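Local atomic coordinates of beta-1,4-mannanase (Aplysia kurodai, PDB entry 3VUP), a protein that hydrolyses the beta-1,4-mannosidic bonds of mannan, probably as a digestive enzyme of the sea hare. Residues Y283-Q297 / Y316-N330. Numbering follows the deposited sequence. Where two conformers were deposited one is given.
Sequences YGLHKPIVVGEFWEQ and YAGAWSWHLVQRGDN. With SO4 (sulfate ion), chain F; SO4 (sulfate ion), chain D.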
loop_
_atom_site.group_PDB
_atom_site.type_symbol
_atom_site.label_atom_id
_atom_site.label_comp_id
_atom_site.label_asym_id
_atom_site.label_seq_id
_atom_site.Cartn_x
_atom_site.Cartn_y
_atom_site.Cartn_z
ATOM N N TYR A 283 -4.262 -18.918 -0.101
ATOM C CA TYR A 283 -4.807 -17.949 -1.048
ATOM C C TYR A 283 -4.519 -18.278 -2.506
ATOM O O TYR A 283 -5.078 -17.647 -3.396
ATOM C CB TYR A 283 -4.364 -16.524 -0.665
ATOM C CG TYR A 283 -4.923 -16.172 0.695
ATOM C CD1 TYR A 283 -6.223 -15.697 0.822
ATOM C CD2 TYR A 283 -4.196 -16.408 1.856
ATOM C CE1 TYR A 283 -6.770 -15.430 2.061
ATOM C CE2 TYR A 283 -4.731 -16.143 3.095
ATOM C CZ TYR A 283 -6.018 -15.660 3.197
ATOM O OH TYR A 283 -6.534 -15.409 4.448
ATOM N N GLY A 284 -3.648 -19.253 -2.747
ATOM C CA GLY A 284 -3.384 -19.714 -4.100
ATOM C C GLY A 284 -2.673 -18.699 -4.978
ATOM O O GLY A 284 -2.833 -18.697 -6.196
ATOM N N LEU A 285 -1.879 -17.839 -4.349
ATOM C CA LEU A 285 -1.163 -16.784 -5.050
ATOM C C LEU A 285 0.299 -17.158 -5.254
ATOM O O LEU A 285 0.786 -18.152 -4.709
ATOM C CB LEU A 285 -1.315 -15.455 -4.302
ATOM C CG LEU A 285 -2.777 -15.016 -4.137
ATOM C CD1 LEU A 285 -2.881 -13.826 -3.203
ATOM C CD2 LEU A 285 -3.437 -14.704 -5.473
ATOM N N HIS A 286 0.988 -16.362 -6.065
ATOM C CA HIS A 286 2.363 -16.648 -6.465
ATOM C C HIS A 286 3.250 -15.417 -6.361
ATOM O O HIS A 286 4.205 -15.253 -7.120
ATOM C CB HIS A 286 2.386 -17.190 -7.886
ATOM C CG HIS A 286 1.566 -18.427 -8.056
ATOM N ND1 HIS A 286 0.206 -18.395 -8.286
ATOM C CD2 HIS A 286 1.905 -19.734 -7.980
ATOM C CE1 HIS A 286 -0.251 -19.631 -8.369
ATOM N NE2 HIS A 286 0.758 -20.463 -8.186
ATOM N N LYS A 287 2.907 -14.547 -5.419
ATOM C CA LYS A 287 3.740 -13.414 -5.033
ATOM C C LYS A 287 3.800 -13.399 -3.511
ATOM O O LYS A 287 2.918 -13.951 -2.860
ATOM C CB LYS A 287 3.137 -12.079 -5.504
ATOM C CG LYS A 287 2.700 -12.012 -6.956
ATOM C CD LYS A 287 2.131 -10.628 -7.289
ATOM C CE LYS A 287 1.453 -10.584 -8.651
ATOM N NZ LYS A 287 2.445 -10.741 -9.749
ATOM N N PRO A 288 4.811 -12.732 -2.937
ATOM C CA PRO A 288 4.787 -12.506 -1.490
ATOM C C PRO A 288 3.504 -11.790 -1.079
ATOM O O PRO A 288 2.996 -10.949 -1.831
ATOM C CB PRO A 288 6.006 -11.610 -1.257
ATOM C CG PRO A 288 6.919 -11.890 -2.418
ATOM C CD PRO A 288 5.997 -12.136 -3.574
ATOM N N ILE A 289 2.996 -12.134 0.102
ATOM C CA ILE A 289 1.795 -11.512 0.645
ATOM C C ILE A 289 2.148 -10.834 1.966
ATOM O O ILE A 289 2.487 -11.502 2.951
ATOM C CB ILE A 289 0.687 -12.547 0.910
ATOM C CG1 ILE A 289 0.301 -13.293 -0.373
ATOM C CG2 ILE A 289 -0.521 -11.879 1.558
ATOM C CD1 ILE A 289 -0.550 -14.529 -0.109
ATOM N N VAL A 290 2.063 -9.508 1.983
ATOM C CA VAL A 290 2.252 -8.739 3.205
ATOM C C VAL A 290 0.898 -8.537 3.877
ATOM O O VAL A 290 -0.071 -8.199 3.203
ATOM C CB VAL A 290 2.892 -7.374 2.885
ATOM C CG1 VAL A 290 2.910 -6.450 4.108
ATOM C CG2 VAL A 290 4.297 -7.580 2.349
ATOM N N VAL A 291 0.810 -8.772 5.186
ATOM C CA VAL A 291 -0.372 -8.378 5.936
ATOM C C VAL A 291 -0.110 -6.939 6.385
ATOM O O VAL A 291 0.599 -6.686 7.367
ATOM C CB VAL A 291 -0.667 -9.329 7.109
ATOM C CG1 VAL A 291 -1.924 -8.883 7.832
ATOM C CG2 VAL A 291 -0.825 -10.755 6.600
ATOM N N GLY A 292 -0.636 -6.001 5.600
ATOM C CA GLY A 292 -0.227 -4.610 5.643
ATOM C C GLY A 292 -1.028 -3.668 6.525
ATOM O O GLY A 292 -0.665 -2.497 6.622
ATOM N N GLU A 293 -2.097 -4.162 7.152
ATOM C CA GLU A 293 -2.797 -3.438 8.222
ATOM C C GLU A 293 -3.457 -4.439 9.140
ATOM O O GLU A 293 -4.038 -5.415 8.665
ATOM C CB GLU A 293 -3.917 -2.540 7.697
ATOM C CG GLU A 293 -3.516 -1.304 6.930
ATOM C CD GLU A 293 -4.708 -0.432 6.575
ATOM O OE1 GLU A 293 -5.796 -0.610 7.183
ATOM O OE2 GLU A 293 -4.546 0.441 5.693
ATOM N N PHE A 294 -3.405 -4.148 10.439
ATOM C CA PHE A 294 -4.133 -4.865 11.475
ATOM C C PHE A 294 -3.895 -4.128 12.783
ATOM O O PHE A 294 -2.929 -3.364 12.896
ATOM C CB PHE A 294 -3.661 -6.323 11.604
ATOM C CG PHE A 294 -2.198 -6.481 11.954
ATOM C CD1 PHE A 294 -1.778 -6.605 13.273
ATOM C CD2 PHE A 294 -1.243 -6.537 10.951
ATOM C CE1 PHE A 294 -0.440 -6.769 13.581
ATOM C CE2 PHE A 294 0.100 -6.706 11.249
ATOM C CZ PHE A 294 0.503 -6.823 12.571
ATOM N N TRP A 295 -4.762 -4.352 13.767
ATOM C CA TRP A 295 -4.518 -3.840 15.109
ATOM C C TRP A 295 -5.294 -4.634 16.145
ATOM O O TRP A 295 -6.237 -5.352 15.816
ATOM C CB TRP A 295 -4.768 -2.333 15.249
ATOM C CG TRP A 295 -6.152 -1.823 14.953
ATOM C CD1 TRP A 295 -7.261 -2.528 14.573
ATOM C CD2 TRP A 295 -6.548 -0.457 15.032
ATOM N NE1 TRP A 295 -8.322 -1.665 14.387
ATOM C CE2 TRP A 295 -7.899 -0.387 14.652
ATOM C CE3 TRP A 295 -5.873 0.720 15.352
ATOM C CZ2 TRP A 295 -8.600 0.820 14.623
ATOM C CZ3 TRP A 295 -6.562 1.912 15.320
ATOM C CH2 TRP A 295 -7.911 1.957 14.949
ATOM N N GLU A 296 -4.895 -4.497 17.403
ATOM C CA GLU A 296 -5.431 -5.348 18.451
ATOM C C GLU A 296 -6.921 -5.122 18.709
ATOM O O GLU A 296 -7.652 -6.072 18.994
ATOM C CB GLU A 296 -4.621 -5.164 19.738
ATOM C CG GLU A 296 -5.040 -6.088 20.871
ATOM C CD GLU A 296 -4.131 -6.024 22.097
ATOM O OE1 GLU A 296 -4.654 -6.150 23.219
ATOM O OE2 GLU A 296 -2.898 -5.912 21.964
ATOM N N GLN A 297 -7.383 -3.881 18.600
ATOM C CA GLN A 297 -8.784 -3.620 18.912
ATOM C C GLN A 297 -9.746 -4.348 17.966
ATOM O O GLN A 297 -10.900 -4.577 18.318
ATOM C CB GLN A 297 -9.103 -2.127 18.956
ATOM C CG GLN A 297 -9.068 -1.424 17.632
ATOM C CD GLN A 297 -9.865 -0.146 17.687
ATOM O OE1 GLN A 297 -9.500 0.786 18.408
ATOM N NE2 GLN A 297 -10.976 -0.104 16.954
ATOM N N TYR A 316 3.373 -15.596 5.628
ATOM C CA TYR A 316 3.257 -14.265 5.056
ATOM C C TYR A 316 4.635 -13.617 4.974
ATOM O O TYR A 316 5.591 -14.062 5.608
ATOM C CB TYR A 316 2.282 -13.412 5.867
ATOM C CG TYR A 316 0.883 -14.008 5.938
ATOM C CD1 TYR A 316 0.014 -13.917 4.855
ATOM C CD2 TYR A 316 0.441 -14.682 7.074
ATOM C CE1 TYR A 316 -1.249 -14.466 4.908
ATOM C CE2 TYR A 316 -0.834 -15.229 7.136
ATOM C CZ TYR A 316 -1.670 -15.119 6.046
ATOM O OH TYR A 316 -2.936 -15.661 6.083
ATOM N N ALA A 317 4.720 -12.555 4.186
ATOM C CA ALA A 317 5.996 -11.927 3.858
ATOM C C ALA A 317 6.296 -10.675 4.677
ATOM O O ALA A 317 7.418 -10.171 4.660
ATOM C CB ALA A 317 6.034 -11.597 2.374
ATOM N N GLY A 318 5.300 -10.173 5.392
ATOM C CA GLY A 318 5.473 -8.988 6.200
ATOM C C GLY A 318 4.248 -8.709 7.042
ATOM O O GLY A 318 3.179 -9.274 6.795
ATOM N N ALA A 319 4.418 -7.834 8.028
ATOM C CA ALA A 319 3.368 -7.459 8.966
ATOM C C ALA A 319 3.535 -5.985 9.281
ATOM O O ALA A 319 4.561 -5.577 9.838
ATOM C CB ALA A 319 3.493 -8.267 10.255
ATOM N N TRP A 320 2.522 -5.194 8.922
ATOM C CA TRP A 320 2.501 -3.765 9.232
ATOM C C TRP A 320 1.236 -3.459 10.026
ATOM O O TRP A 320 0.120 -3.544 9.491
ATOM C CB TRP A 320 2.508 -2.895 7.965
ATOM C CG TRP A 320 3.633 -3.150 7.010
ATOM C CD1 TRP A 320 4.886 -3.574 7.305
ATOM C CD2 TRP A 320 3.593 -2.989 5.588
ATOM N NE1 TRP A 320 5.633 -3.692 6.155
ATOM C CE2 TRP A 320 4.861 -3.332 5.087
ATOM C CE3 TRP A 320 2.608 -2.580 4.696
ATOM C CZ2 TRP A 320 5.163 -3.282 3.727
ATOM C CZ3 TRP A 320 2.908 -2.537 3.348
ATOM C CH2 TRP A 320 4.173 -2.880 2.875
ATOM N N SER A 321 1.397 -3.102 11.298
ATOM C CA SER A 321 0.245 -2.750 12.121
ATOM C C SER A 321 -0.284 -1.350 11.765
ATOM O O SER A 321 0.405 -0.550 11.111
ATOM C CB SER A 321 0.596 -2.854 13.605
ATOM O OG SER A 321 1.736 -2.074 13.912
ATOM N N TRP A 322 -1.510 -1.062 12.194
ATOM C CA TRP A 322 -2.203 0.168 11.813
ATOM C C TRP A 322 -2.114 1.304 12.841
ATOM O O TRP A 322 -2.567 1.164 13.975
ATOM C CB TRP A 322 -3.684 -0.138 11.519
ATOM C CG TRP A 322 -4.445 1.112 11.220
ATOM C CD1 TRP A 322 -5.404 1.691 11.999
ATOM C CD2 TRP A 322 -4.256 1.985 10.096
ATOM N NE1 TRP A 322 -5.835 2.865 11.422
ATOM C CE2 TRP A 322 -5.151 3.067 10.253
ATOM C CE3 TRP A 322 -3.431 1.948 8.964
ATOM C CZ2 TRP A 322 -5.244 4.107 9.324
ATOM C CZ3 TRP A 322 -3.522 2.989 8.038
ATOM C CH2 TRP A 322 -4.423 4.054 8.229
ATOM N N HIS A 323 -1.541 2.425 12.399
ATOM C CA HIS A 323 -1.550 3.720 13.091
ATOM C C HIS A 323 -0.533 3.802 14.224
ATOM O O HIS A 323 -0.875 3.865 15.406
ATOM C CB HIS A 323 -2.946 4.145 13.550
ATOM C CG HIS A 323 -3.153 5.620 13.474
ATOM N ND1 HIS A 323 -2.317 6.525 14.100
ATOM C CD2 HIS A 323 -4.067 6.349 12.794
ATOM C CE1 HIS A 323 -2.728 7.748 13.814
ATOM N NE2 HIS A 323 -3.791 7.669 13.032
ATOM N N LEU A 324 0.739 3.836 13.852
ATOM C CA LEU A 324 1.805 3.936 14.839
ATOM C C LEU A 324 1.721 5.226 15.636
ATOM O O LEU A 324 2.052 5.236 16.815
ATOM C CB LEU A 324 3.173 3.842 14.177
ATOM C CG LEU A 324 3.529 2.483 13.572
ATOM C CD1 LEU A 324 4.799 2.604 12.761
ATOM C CD2 LEU A 324 3.669 1.419 14.659
ATOM N N VAL A 325 1.304 6.321 15.013
ATOM C CA VAL A 325 1.245 7.581 15.746
ATOM C C VAL A 325 0.344 7.469 16.972
ATOM O O VAL A 325 0.710 7.922 18.055
ATOM C CB VAL A 325 0.813 8.745 14.834
ATOM C CG1 VAL A 325 0.418 9.960 15.645
ATOM C CG2 VAL A 325 1.937 9.091 13.873
ATOM N N GLN A 326 -0.823 6.851 16.816
ATOM C CA GLN A 326 -1.726 6.717 17.951
ATOM C C GLN A 326 -1.544 5.450 18.775
ATOM O O GLN A 326 -1.836 5.444 19.970
ATOM C CB GLN A 326 -3.181 6.812 17.487
ATOM C CG GLN A 326 -3.598 8.227 17.119
ATOM C CD GLN A 326 -5.011 8.324 16.577
ATOM O OE1 GLN A 326 -5.880 7.522 16.911
ATOM N NE2 GLN A 326 -5.247 9.318 15.740
ATOM N N ARG A 327 -1.056 4.382 18.150
ATOM C CA ARG A 327 -1.109 3.059 18.761
ATOM C C ARG A 327 0.272 2.422 18.909
ATOM O O ARG A 327 0.385 1.247 19.255
ATOM C CB ARG A 327 -2.020 2.135 17.942
ATOM C CG ARG A 327 -3.204 2.837 17.263
ATOM C CD ARG A 327 -4.358 3.177 18.217
ATOM N NE ARG A 327 -5.081 1.980 18.658
ATOM C CZ ARG A 327 -6.345 1.968 19.076
ATOM N NH1 ARG A 327 -7.050 3.090 19.101
ATOM N NH2 ARG A 327 -6.913 0.832 19.463
ATOM N N GLY A 328 1.320 3.200 18.649
ATOM C CA GLY A 328 2.672 2.682 18.693
ATOM C C GLY A 328 3.120 2.145 20.039
ATOM O O GLY A 328 3.932 1.221 20.079
ATOM N N ASP A 329 2.620 2.720 21.136
ATOM C CA ASP A 329 2.947 2.232 22.484
ATOM C C ASP A 329 2.709 0.732 22.548
ATOM O O ASP A 329 3.552 -0.037 23.011
ATOM C CB ASP A 329 2.059 2.894 23.557
ATOM C CG ASP A 329 2.621 4.204 24.098
ATOM O OD1 ASP A 329 3.672 4.663 23.616
ATOM O OD2 ASP A 329 1.989 4.785 25.013
ATOM N N ASN A 330 1.534 0.324 22.090
ATOM C CA ASN A 330 1.176 -1.077 22.128
ATOM C C ASN A 330 1.844 -1.855 21.003
ATOM O O ASN A 330 2.390 -2.939 21.212
ATOM C CB ASN A 330 -0.342 -1.237 22.049
ATOM C CG ASN A 330 -0.792 -2.640 22.392
ATOM O OD1 ASN A 330 -0.343 -3.217 23.383
ATOM N ND2 ASN A 330 -1.668 -3.210 21.559
HETATM S S SO4 F . -3.996 -1.522 19.035
HETATM O O1 SO4 F . -4.025 -0.375 18.164
HETATM O O2 SO4 F . -2.803 -2.122 18.581
HETATM O O3 SO4 F . -3.610 -1.155 20.382
HETATM O O4 SO4 F . -5.334 -2.092 19.073
HETATM S S SO4 D . -0.640 -14.875 -8.870
HETATM O O1 SO4 D . 0.174 -15.231 -10.022
HETATM O O2 SO4 D . 0.226 -14.375 -7.813
HETATM O O3 SO4 D . -1.587 -13.836 -9.230
HETATM O O4 SO4 D . -1.324 -16.073 -8.388
#
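V291 and A319 pair in parallel register where strands 289-293 and 318-322, the last two of the TIM barrel, run side by side. Helix 304-313 links them in a beta-alpha-beta unit. V291 N donates to G318 O (2.9 Å), and V291 O accepts from W320 N. Outside this register, A317 N to I289 O and W322 N to F294 O hold the strand ends together.

Apolar contacts flank it. The torsion of V290 (chi1 171°) brings CG1 over the centre of the W320 six-membered ring, 3.6 Å from its centroid. V291 CG2 lies over the Y316 ring. S321 CA covers one face of F294.

At the C-terminal ends, the edge of W322 meets a face of W295 in a T-shaped pair, planes at 76°. In one of two conformers, the R327 guanidinium lies over the opposite face, offset toward the rim. Replacing W295 by an alanine is likely to open a gap between W322 and R327.

N330 ND2 donates to E296 OE2 (3.0 Å), which also accepts from I304. A sulfate, probably from the crystallisation liquor, accepts from Q297 N, N330 ND2 and, in that conformer, R327 NE.

E293 runs alongside W322, carboxylate and ring planes 29° apart. Its OE1 is hydrogen-bonded to Y264 OH. OE2 forms a salt bridge with R60 and a hydrogen bond to a Tris molecule, consistent with a substrate pocket at this barrel mouth.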